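Local coordinates for protein CRISPR-associated endonuclease Cas12b (Alicyclobacillus acidoterrestris, PDB 5U31) that binds a guide RNA, recognises PAM-bearing target DNA and cleaves it with a metal-dependent RuvC nuclease domain in bacterial CRISPR antiviral defence, at residues Arg535-Phe540 and Trp990-Ile995; Asp541-Tyr546 and Lys606-Leu611. The protein carries 3 engineered substitutions. All blocks are in the same frame, centred on the assembly; numbering follows the deposited sequence.

Contact 1 (Arg535-Phe540 and Trp990-Ile995); sequences RAFVHF and WSDFDI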
ATOM      1  N   ARG A 535     -10.489  13.969   1.725  1.00 49.10           N
ATOM      2  CA  ARG A 535     -11.712  14.135   0.952  1.00 41.07           C
ATOM      3  C   ARG A 535     -11.928  15.608   0.641  1.00 43.46           C
ATOM      4  O   ARG A 535     -11.997  16.441   1.549  1.00 43.55           O
ATOM      5  CB  ARG A 535     -12.905  13.546   1.707  1.00 35.32           C
ATOM      6  CG  ARG A 535     -12.972  12.021   1.620  1.00 51.32           C
ATOM      7  CD  ARG A 535     -14.122  11.418   2.423  1.00 74.80           C
ATOM      8  NE  ARG A 535     -13.794  11.267   3.839  1.00 82.81           N
ATOM      9  CZ  ARG A 535     -14.389  11.930   4.826  1.00 85.63           C
ATOM     10  NH1 ARG A 535     -14.015  11.723   6.083  1.00 85.35           N
ATOM     11  NH2 ARG A 535     -15.366  12.792   4.563  1.00 71.05           N
ATOM     12  N   ALA A 536     -12.005  15.926  -0.650  1.00 41.86           N
ATOM     13  CA  ALA A 536     -12.031  17.307  -1.106  1.00 34.02           C
ATOM     14  C   ALA A 536     -13.450  17.853  -1.089  1.00 39.45           C
ATOM     15  O   ALA A 536     -14.387  17.197  -1.556  1.00 45.31           O
ATOM     16  CB  ALA A 536     -11.450  17.412  -2.514  1.00 44.30           C
ATOM     17  N   PHE A 537     -13.599  19.061  -0.553  1.00 43.63           N
ATOM     18  CA  PHE A 537     -14.863  19.782  -0.561  1.00 50.93           C
ATOM     19  C   PHE A 537     -14.585  21.246  -0.868  1.00 40.10           C
ATOM     20  O   PHE A 537     -13.643  21.832  -0.328  1.00 44.21           O
ATOM     21  CB  PHE A 537     -15.605  19.640   0.777  1.00 53.65           C
ATOM     22  CG  PHE A 537     -16.152  18.258   1.026  1.00 50.54           C
ATOM     23  CD1 PHE A 537     -17.348  17.856   0.450  1.00 48.86           C
ATOM     24  CD2 PHE A 537     -15.475  17.362   1.839  1.00 50.65           C
ATOM     25  CE1 PHE A 537     -17.854  16.590   0.676  1.00 41.14           C
ATOM     26  CE2 PHE A 537     -15.979  16.094   2.071  1.00 55.65           C
ATOM     27  CZ  PHE A 537     -17.170  15.708   1.488  1.00 54.17           C
ATOM     28  N   VAL A 538     -15.407  21.827  -1.737  1.00 37.26           N
ATOM     29  CA  VAL A 538     -15.206  23.188  -2.222  1.00 47.81           C
ATOM     30  C   VAL A 538     -16.009  24.160  -1.369  1.00 49.27           C
ATOM     31  O   VAL A 538     -17.207  23.955  -1.134  1.00 52.26           O
ATOM     32  CB  VAL A 538     -15.609  23.308  -3.700  1.00 50.49           C
ATOM     33  CG1 VAL A 538     -15.709  24.763  -4.098  1.00 39.26           C
ATOM     34  CG2 VAL A 538     -14.611  22.598  -4.577  1.00 51.82           C
ATOM     35  N   HIS A 539     -15.353  25.226  -0.916  1.00 48.10           N
ATOM     36  CA  HIS A 539     -16.028  26.347  -0.265  1.00 41.50           C
ATOM     37  C   HIS A 539     -16.612  27.240  -1.351  1.00 52.80           C
ATOM     38  O   HIS A 539     -15.986  28.203  -1.797  1.00 57.94           O
ATOM     39  CB  HIS A 539     -15.060  27.118   0.623  1.00 41.79           C
ATOM     40  CG  HIS A 539     -14.837  26.491   1.964  1.00 50.61           C
ATOM     41  ND1 HIS A 539     -15.398  26.990   3.119  1.00 57.74           N
ATOM     42  CD2 HIS A 539     -14.111  25.409   2.334  1.00 54.91           C
ATOM     43  CE1 HIS A 539     -15.029  26.242   4.143  1.00 62.84           C
ATOM     44  NE2 HIS A 539     -14.248  25.277   3.694  1.00 52.83           N
ATOM     45  N   PHE A 540     -17.835  26.920  -1.783  1.00 50.50           N
ATOM     46  CA  PHE A 540     -18.465  27.678  -2.859  1.00 51.67           C
ATOM     47  C   PHE A 540     -18.697  29.136  -2.483  1.00 66.25           C
ATOM     48  O   PHE A 540     -18.794  29.986  -3.375  1.00 72.23           O
ATOM     49  CB  PHE A 540     -19.787  27.019  -3.261  1.00 55.04           C
ATOM     50  CG  PHE A 540     -19.650  25.572  -3.651  1.00 49.55           C
ATOM     51  CD1 PHE A 540     -19.212  25.218  -4.916  1.00 48.00           C
ATOM     52  CD2 PHE A 540     -19.964  24.567  -2.752  1.00 52.51           C
ATOM     53  CE1 PHE A 540     -19.086  23.888  -5.275  1.00 48.63           C
ATOM     54  CE2 PHE A 540     -19.840  23.238  -3.104  1.00 47.70           C
ATOM     55  CZ  PHE A 540     -19.402  22.897  -4.367  1.00 49.23           C
ATOM     56  N   TRP A 990     -17.572  20.208  -8.380  1.00 38.92           N
ATOM     57  CA  TRP A 990     -18.241  21.492  -8.521  1.00 43.93           C
ATOM     58  C   TRP A 990     -19.730  21.435  -8.222  1.00 48.24           C
ATOM     59  O   TRP A 990     -20.367  22.493  -8.157  1.00 65.28           O
ATOM     60  CB  TRP A 990     -18.032  22.041  -9.937  1.00 42.86           C
ATOM     61  CG  TRP A 990     -16.600  22.067 -10.356  1.00 48.37           C
ATOM     62  CD1 TRP A 990     -16.024  21.330 -11.347  1.00 48.30           C
ATOM     63  CD2 TRP A 990     -15.551  22.859  -9.784  1.00 39.62           C
ATOM     64  NE1 TRP A 990     -14.682  21.618 -11.434  1.00 47.40           N
ATOM     65  CE2 TRP A 990     -14.367  22.555 -10.484  1.00 39.23           C
ATOM     66  CE3 TRP A 990     -15.500  23.800  -8.749  1.00 39.78           C
ATOM     67  CZ2 TRP A 990     -13.147  23.155 -10.185  1.00 39.00           C
ATOM     68  CZ3 TRP A 990     -14.287  24.393  -8.451  1.00 39.53           C
ATOM     69  CH2 TRP A 990     -13.128  24.067  -9.165  1.00 43.01           C
ATOM     70  N   SER A 991     -20.304  20.247  -8.045  1.00 47.66           N
ATOM     71  CA  SER A 991     -21.731  20.117  -7.789  1.00 47.76           C
ATOM     72  C   SER A 991     -22.051  19.553  -6.414  1.00 49.66           C
ATOM     73  O   SER A 991     -23.232  19.326  -6.123  1.00 51.89           O
ATOM     74  CB  SER A 991     -22.387  19.230  -8.854  1.00 41.08           C
ATOM     75  OG  SER A 991     -21.967  17.886  -8.714  1.00 40.34           O
ATOM     76  N   ASP A 992     -21.048  19.321  -5.570  1.00 45.76           N
ATOM     77  CA  ASP A 992     -21.233  18.718  -4.251  1.00 48.26           C
ATOM     78  C   ASP A 992     -22.029  17.418  -4.367  1.00 47.05           C
ATOM     79  O   ASP A 992     -23.091  17.244  -3.767  1.00 65.73           O
ATOM     80  CB  ASP A 992     -21.916  19.692  -3.289  1.00 53.14           C
ATOM     81  CG  ASP A 992     -21.562  19.424  -1.841  1.00 63.13           C
ATOM     82  OD1 ASP A 992     -21.532  20.389  -1.049  1.00 74.75           O
ATOM     83  OD2 ASP A 992     -21.290  18.255  -1.497  1.00 72.26           O
ATOM     84  N   PHE A 993     -21.500  16.507  -5.172  1.00 38.94           N
ATOM     85  CA  PHE A 993     -22.222  15.287  -5.491  1.00 39.06           C
ATOM     86  C   PHE A 993     -22.353  14.390  -4.269  1.00 43.37           C
ATOM     87  O   PHE A 993     -21.425  14.256  -3.466  1.00 40.77           O
ATOM     88  CB  PHE A 993     -21.506  14.540  -6.614  1.00 50.35           C
ATOM     89  CG  PHE A 993     -22.041  13.163  -6.879  1.00 49.70           C
ATOM     90  CD1 PHE A 993     -23.073  12.969  -7.780  1.00 53.15           C
ATOM     91  CD2 PHE A 993     -21.491  12.056  -6.251  1.00 38.08           C
ATOM     92  CE1 PHE A 993     -23.557  11.703  -8.037  1.00 44.43           C
ATOM     93  CE2 PHE A 993     -21.973  10.789  -6.501  1.00 38.21           C
ATOM     94  CZ  PHE A 993     -23.005  10.612  -7.396  1.00 41.01           C
ATOM     95  N   ASP A 994     -23.522  13.769  -4.135  1.00 41.71           N
ATOM     96  CA  ASP A 994     -23.741  12.706  -3.168  1.00 45.62           C
ATOM     97  C   ASP A 994     -24.335  11.506  -3.890  1.00 48.32           C
ATOM     98  O   ASP A 994     -25.168  11.666  -4.789  1.00 44.53           O
ATOM     99  CB  ASP A 994     -24.670  13.156  -2.037  1.00 39.93           C
ATOM    100  CG  ASP A 994     -24.569  12.265  -0.812  1.00 55.21           C
ATOM    101  OD1 ASP A 994     -23.601  12.424  -0.036  1.00 68.27           O
ATOM    102  OD2 ASP A 994     -25.453  11.402  -0.628  1.00 59.55           O
ATOM    103  N   ILE A 995     -23.903  10.305  -3.495  1.00 38.86           N
ATOM    104  CA  ILE A 995     -24.420   9.083  -4.098  1.00 39.14           C
ATOM    105  C   ILE A 995     -25.940   9.001  -4.016  1.00 51.12           C
ATOM    106  O   ILE A 995     -26.568   8.384  -4.881  1.00 42.96           O
ATOM    107  CB  ILE A 995     -23.759   7.847  -3.439  1.00 38.56           C
ATOM    108  CG1 ILE A 995     -23.208   6.901  -4.503  1.00 38.31           C
ATOM    109  CG2 ILE A 995     -24.733   7.105  -2.538  1.00 41.60           C
ATOM    110  CD1 ILE A 995     -24.246   6.385  -5.447  1.00 44.93           C
TER
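Phe540 packs its ring against the backbone of Trp990 and the side chain of Asp992, where a Schellman motif ends helix 977-990 of the RNase H-like RuvC fold. The contact joins the end of strand 535-538, in the first RuvC region, to the last part of RuvC-III, and buries 227 Å² in all. Its closely packed part lies around the phenyl group. Phe540 CE1 comes to 3.4 Å from the carbonyl O of Trp990, an oblique approach, while CE2 on the other flank of the ring tip lies 3.9 Å from Asp992 OD1, which meets the ring edge-on. The ring and carboxylate planes are 33° apart. A chi1 of -56° places Phe540 CG beside its backbone N, from where the ring extends to Trp990 and Asp992. Val538 CG1 covers one ring face, off-centre, toward the ring's periphery. Val538 turns its other methyl, CG2, to the buried indole of Trp990, reaching CZ3 at 4.3 Å. The CB of Trp990 points away from the strand, yet the six-membered part of its ring comes back to the valine, obliquely; Ile605 also packs on this indole.

Toward solvent the contact thins out. Asp992, at positive phi (52°), carries its carboxylate between the two phenylalanines, and long, weak ion pairs link OD1 to Lys606 and OD2 to Arg1021. Phe537 is exposed and lies beside Val530 of strand 527-530; it meets the loop merely at its ring edge, where CE1 stands 4.4 Å from Asp992 OD2.

Contact 2 (Asp541-Tyr546 and Lys606-Leu611); sequences DKLSDY and KGNDNL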
ATOM      1  N   ASP A 541     -18.781  29.448  -1.186  1.00 70.87           N
ATOM      2  CA  ASP A 541     -18.932  30.838  -0.767  1.00 78.39           C
ATOM      3  C   ASP A 541     -17.718  31.672  -1.157  1.00 73.98           C
ATOM      4  O   ASP A 541     -17.855  32.819  -1.598  1.00 69.08           O
ATOM      5  CB  ASP A 541     -19.149  30.912   0.745  1.00 91.98           C
ATOM      6  CG  ASP A 541     -20.596  30.717   1.139  1.00104.53           C
ATOM      7  OD1 ASP A 541     -21.458  30.673   0.237  1.00106.77           O
ATOM      8  OD2 ASP A 541     -20.872  30.609   2.354  1.00106.93           O
ATOM      9  N   LYS A 542     -16.520  31.105  -1.015  1.00 78.76           N
ATOM     10  CA  LYS A 542     -15.296  31.892  -1.014  1.00 68.19           C
ATOM     11  C   LYS A 542     -14.629  32.012  -2.377  1.00 64.76           C
ATOM     12  O   LYS A 542     -13.801  32.911  -2.561  1.00 70.62           O
ATOM     13  CB  LYS A 542     -14.298  31.292  -0.017  1.00 50.19           C
ATOM     14  CG  LYS A 542     -14.845  31.158   1.398  1.00 52.30           C
ATOM     15  CD  LYS A 542     -13.871  30.425   2.310  1.00 61.62           C
ATOM     16  CE  LYS A 542     -14.455  30.242   3.704  1.00 77.87           C
ATOM     17  NZ  LYS A 542     -13.517  29.542   4.628  1.00 82.91           N
ATOM     18  N   LEU A 543     -14.951  31.145  -3.337  1.00 56.88           N
ATOM     19  CA  LEU A 543     -14.235  31.207  -4.606  1.00 62.10           C
ATOM     20  C   LEU A 543     -14.716  32.330  -5.515  1.00 65.98           C
ATOM     21  O   LEU A 543     -14.071  32.590  -6.537  1.00 70.99           O
ATOM     22  CB  LEU A 543     -14.316  29.866  -5.342  1.00 50.62           C
ATOM     23  CG  LEU A 543     -15.655  29.206  -5.656  1.00 52.96           C
ATOM     24  CD1 LEU A 543     -16.269  29.768  -6.907  1.00 63.16           C
ATOM     25  CD2 LEU A 543     -15.432  27.734  -5.831  1.00 64.87           C
ATOM     26  N   SER A 544     -15.823  32.995  -5.183  1.00 76.90           N
ATOM     27  CA  SER A 544     -16.222  34.167  -5.955  1.00 78.63           C
ATOM     28  C   SER A 544     -15.264  35.328  -5.714  1.00 69.37           C
ATOM     29  O   SER A 544     -14.865  36.019  -6.658  1.00 55.47           O
ATOM     30  CB  SER A 544     -17.654  34.568  -5.602  1.00 91.71           C
ATOM     31  OG  SER A 544     -17.792  34.785  -4.207  1.00104.02           O
ATOM     32  N   ASP A 545     -14.877  35.548  -4.453  1.00 69.67           N
ATOM     33  CA  ASP A 545     -13.940  36.611  -4.111  1.00 57.58           C
ATOM     34  C   ASP A 545     -12.500  36.240  -4.431  1.00 59.99           C
ATOM     35  O   ASP A 545     -11.682  37.129  -4.689  1.00 67.48           O
ATOM     36  CB  ASP A 545     -14.051  36.958  -2.628  1.00 55.95           C
ATOM     37  CG  ASP A 545     -15.384  37.570  -2.272  1.00 65.69           C
ATOM     38  OD1 ASP A 545     -15.960  38.282  -3.123  1.00 69.32           O
ATOM     39  OD2 ASP A 545     -15.852  37.339  -1.138  1.00 67.48           O
ATOM     40  N   TYR A 546     -12.170  34.946  -4.393  1.00 60.76           N
ATOM     41  CA  TYR A 546     -10.803  34.519  -4.681  1.00 56.17           C
ATOM     42  C   TYR A 546     -10.414  34.862  -6.115  1.00 55.57           C
ATOM     43  O   TYR A 546      -9.330  35.405  -6.363  1.00 50.04           O
ATOM     44  CB  TYR A 546     -10.653  33.018  -4.415  1.00 50.86           C
ATOM     45  CG  TYR A 546      -9.251  32.491  -4.652  1.00 57.17           C
ATOM     46  CD1 TYR A 546      -8.303  32.497  -3.637  1.00 47.21           C
ATOM     47  CD2 TYR A 546      -8.876  31.993  -5.894  1.00 63.81           C
ATOM     48  CE1 TYR A 546      -7.022  32.019  -3.853  1.00 49.06           C
ATOM     49  CE2 TYR A 546      -7.600  31.518  -6.118  1.00 64.91           C
ATOM     50  CZ  TYR A 546      -6.676  31.532  -5.098  1.00 60.55           C
ATOM     51  OH  TYR A 546      -5.404  31.058  -5.328  1.00 59.43           O
ATOM     52  N   LYS A 606     -21.890  24.711  -8.087  1.00 43.33           N
ATOM     53  CA  LYS A 606     -22.931  24.951  -7.097  1.00 46.16           C
ATOM     54  C   LYS A 606     -22.722  26.303  -6.427  1.00 59.33           C
ATOM     55  O   LYS A 606     -21.591  26.710  -6.149  1.00 63.39           O
ATOM     56  CB  LYS A 606     -22.932  23.830  -6.057  1.00 48.72           C
ATOM     57  CG  LYS A 606     -23.938  23.991  -4.928  1.00 52.68           C
ATOM     58  CD  LYS A 606     -23.781  22.866  -3.918  1.00 66.57           C
ATOM     59  CE  LYS A 606     -24.747  23.005  -2.759  1.00 83.10           C
ATOM     60  NZ  LYS A 606     -24.594  21.889  -1.787  1.00 85.82           N
ATOM     61  N   GLY A 607     -23.824  27.009  -6.189  1.00 63.85           N
ATOM     62  CA  GLY A 607     -23.763  28.298  -5.528  1.00 67.92           C
ATOM     63  C   GLY A 607     -23.662  29.460  -6.494  1.00 75.87           C
ATOM     64  O   GLY A 607     -24.650  30.157  -6.743  1.00 88.65           O
ATOM     65  N   ASN A 608     -22.471  29.674  -7.046  1.00 73.42           N
ATOM     66  CA  ASN A 608     -22.248  30.776  -7.974  1.00 73.19           C
ATOM     67  C   ASN A 608     -22.855  30.440  -9.330  1.00 68.68           C
ATOM     68  O   ASN A 608     -22.467  29.452  -9.964  1.00 72.33           O
ATOM     69  CB  ASN A 608     -20.755  31.060  -8.117  1.00 71.79           C
ATOM     70  CG  ASN A 608     -19.960  30.609  -6.915  1.00 72.63           C
ATOM     71  OD1 ASN A 608     -20.177  29.518  -6.391  1.00 78.36           O
ATOM     72  ND2 ASN A 608     -19.041  31.454  -6.460  1.00 72.53           N
ATOM     73  N   ASP A 609     -23.804  31.257  -9.771  1.00 67.97           N
ATOM     74  CA  ASP A 609     -24.354  31.116 -11.110  1.00 84.96           C
ATOM     75  C   ASP A 609     -23.530  31.842 -12.160  1.00 80.73           C
ATOM     76  O   ASP A 609     -23.705  31.583 -13.355  1.00 91.60           O
ATOM     77  CB  ASP A 609     -25.794  31.632 -11.150  1.00101.46           C
ATOM     78  CG  ASP A 609     -26.726  30.825 -10.271  1.00110.40           C
ATOM     79  OD1 ASP A 609     -26.508  29.602 -10.142  1.00110.84           O
ATOM     80  OD2 ASP A 609     -27.670  31.414  -9.707  1.00112.59           O
ATOM     81  N   ASN A 610     -22.644  32.747 -11.744  1.00 69.31           N
ATOM     82  CA  ASN A 610     -21.811  33.472 -12.691  1.00 72.90           C
ATOM     83  C   ASN A 610     -20.566  32.686 -13.079  1.00 70.02           C
ATOM     84  O   ASN A 610     -19.970  32.970 -14.123  1.00 76.63           O
ATOM     85  CB  ASN A 610     -21.421  34.831 -12.099  1.00 87.01           C
ATOM     86  CG  ASN A 610     -20.860  35.791 -13.137  1.00103.73           C
ATOM     87  OD1 ASN A 610     -21.083  35.630 -14.340  1.00111.76           O
ATOM     88  ND2 ASN A 610     -20.132  36.802 -12.673  1.00104.58           N
ATOM     89  N   LEU A 611     -20.185  31.688 -12.286  1.00 75.13           N
ATOM     90  CA  LEU A 611     -18.940  30.956 -12.474  1.00 62.34           C
ATOM     91  C   LEU A 611     -19.208  29.541 -12.968  1.00 57.85           C
ATOM     92  O   LEU A 611     -20.194  28.908 -12.576  1.00 59.93           O
ATOM     93  CB  LEU A 611     -18.141  30.907 -11.170  1.00 50.12           C
ATOM     94  CG  LEU A 611     -17.559  32.251 -10.734  1.00 53.73           C
ATOM     95  CD1 LEU A 611     -16.824  32.114  -9.420  1.00 46.02           C
ATOM     96  CD2 LEU A 611     -16.639  32.813 -11.811  1.00 52.65           C
TER
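Leu543 lays its CD1 methyl over the amide end of Asn608 and against Leu611, bringing the first turn of helix 543-549 onto the loop of a beta hairpin. That loop joins the antiparallel strands 602-604 and 611-621 at one margin of the mixed RuvC sheet, so the contact is plain packing of a short helix on a hairpin, its nearest atom about 16 Å from the bound nucleic acid. Leu543 CD1 is 3.5 Å from Leu611 CD1 and 3.8 Å from Asn608 CG; the two leucine side chains run antiparallel past one another, whereas leucine and asparagine meet at a slant. A chi1 of 55° places Leu543 CG between its backbone N and carbonyl carbon, and from there the CD1 methyl meets both partners. Val526 touches the same buried leucine from outside the two segments.

Ser544 adds its CB, which also faces the amide of Asn608. Ser544 OG is turned back to the start of the segment and makes a weak hydrogen bond of 3.3 Å to Asp541 O, while Tyr546 N bonds to Lys542 O. On the other segment, the hairpin loop bends sharply at Gly607. Its backbone angles of 92° and -77°, with the weak bond from Asn608 N to Lys606 O, fit a classic gamma turn, a conformation in which a CB would press on the preceding carbonyl. The bend is followed by Asn608, whose CB points toward the helix. Leu611 begins strand 611-621 and reaches the helix backbone as well, its CD1 lying 4.1 Å from Ser544 CA.

Overall arrangement
Contacts 1 and 2 lie 13 Å apart between centres, both in the RuvC part of the nuclease lobe. Strand 535-538 leads directly into helix 543-549, so one continuous run supplies the first segment of each. Their partners come later: 606-611 within RuvC-I, then 990-995 some 380 residues on, after helix 977-990. The two partners also meet, through a probable hydrogen bond of 2.7 Å from Lys606 N to Trp990 O. The run thus links the hairpin at the margin of the RuvC sheet to the end of the helix that carries, near its start, the engineered Ala978 at an inferred active-site position, bringing sequence-distant RuvC pieces into one domain.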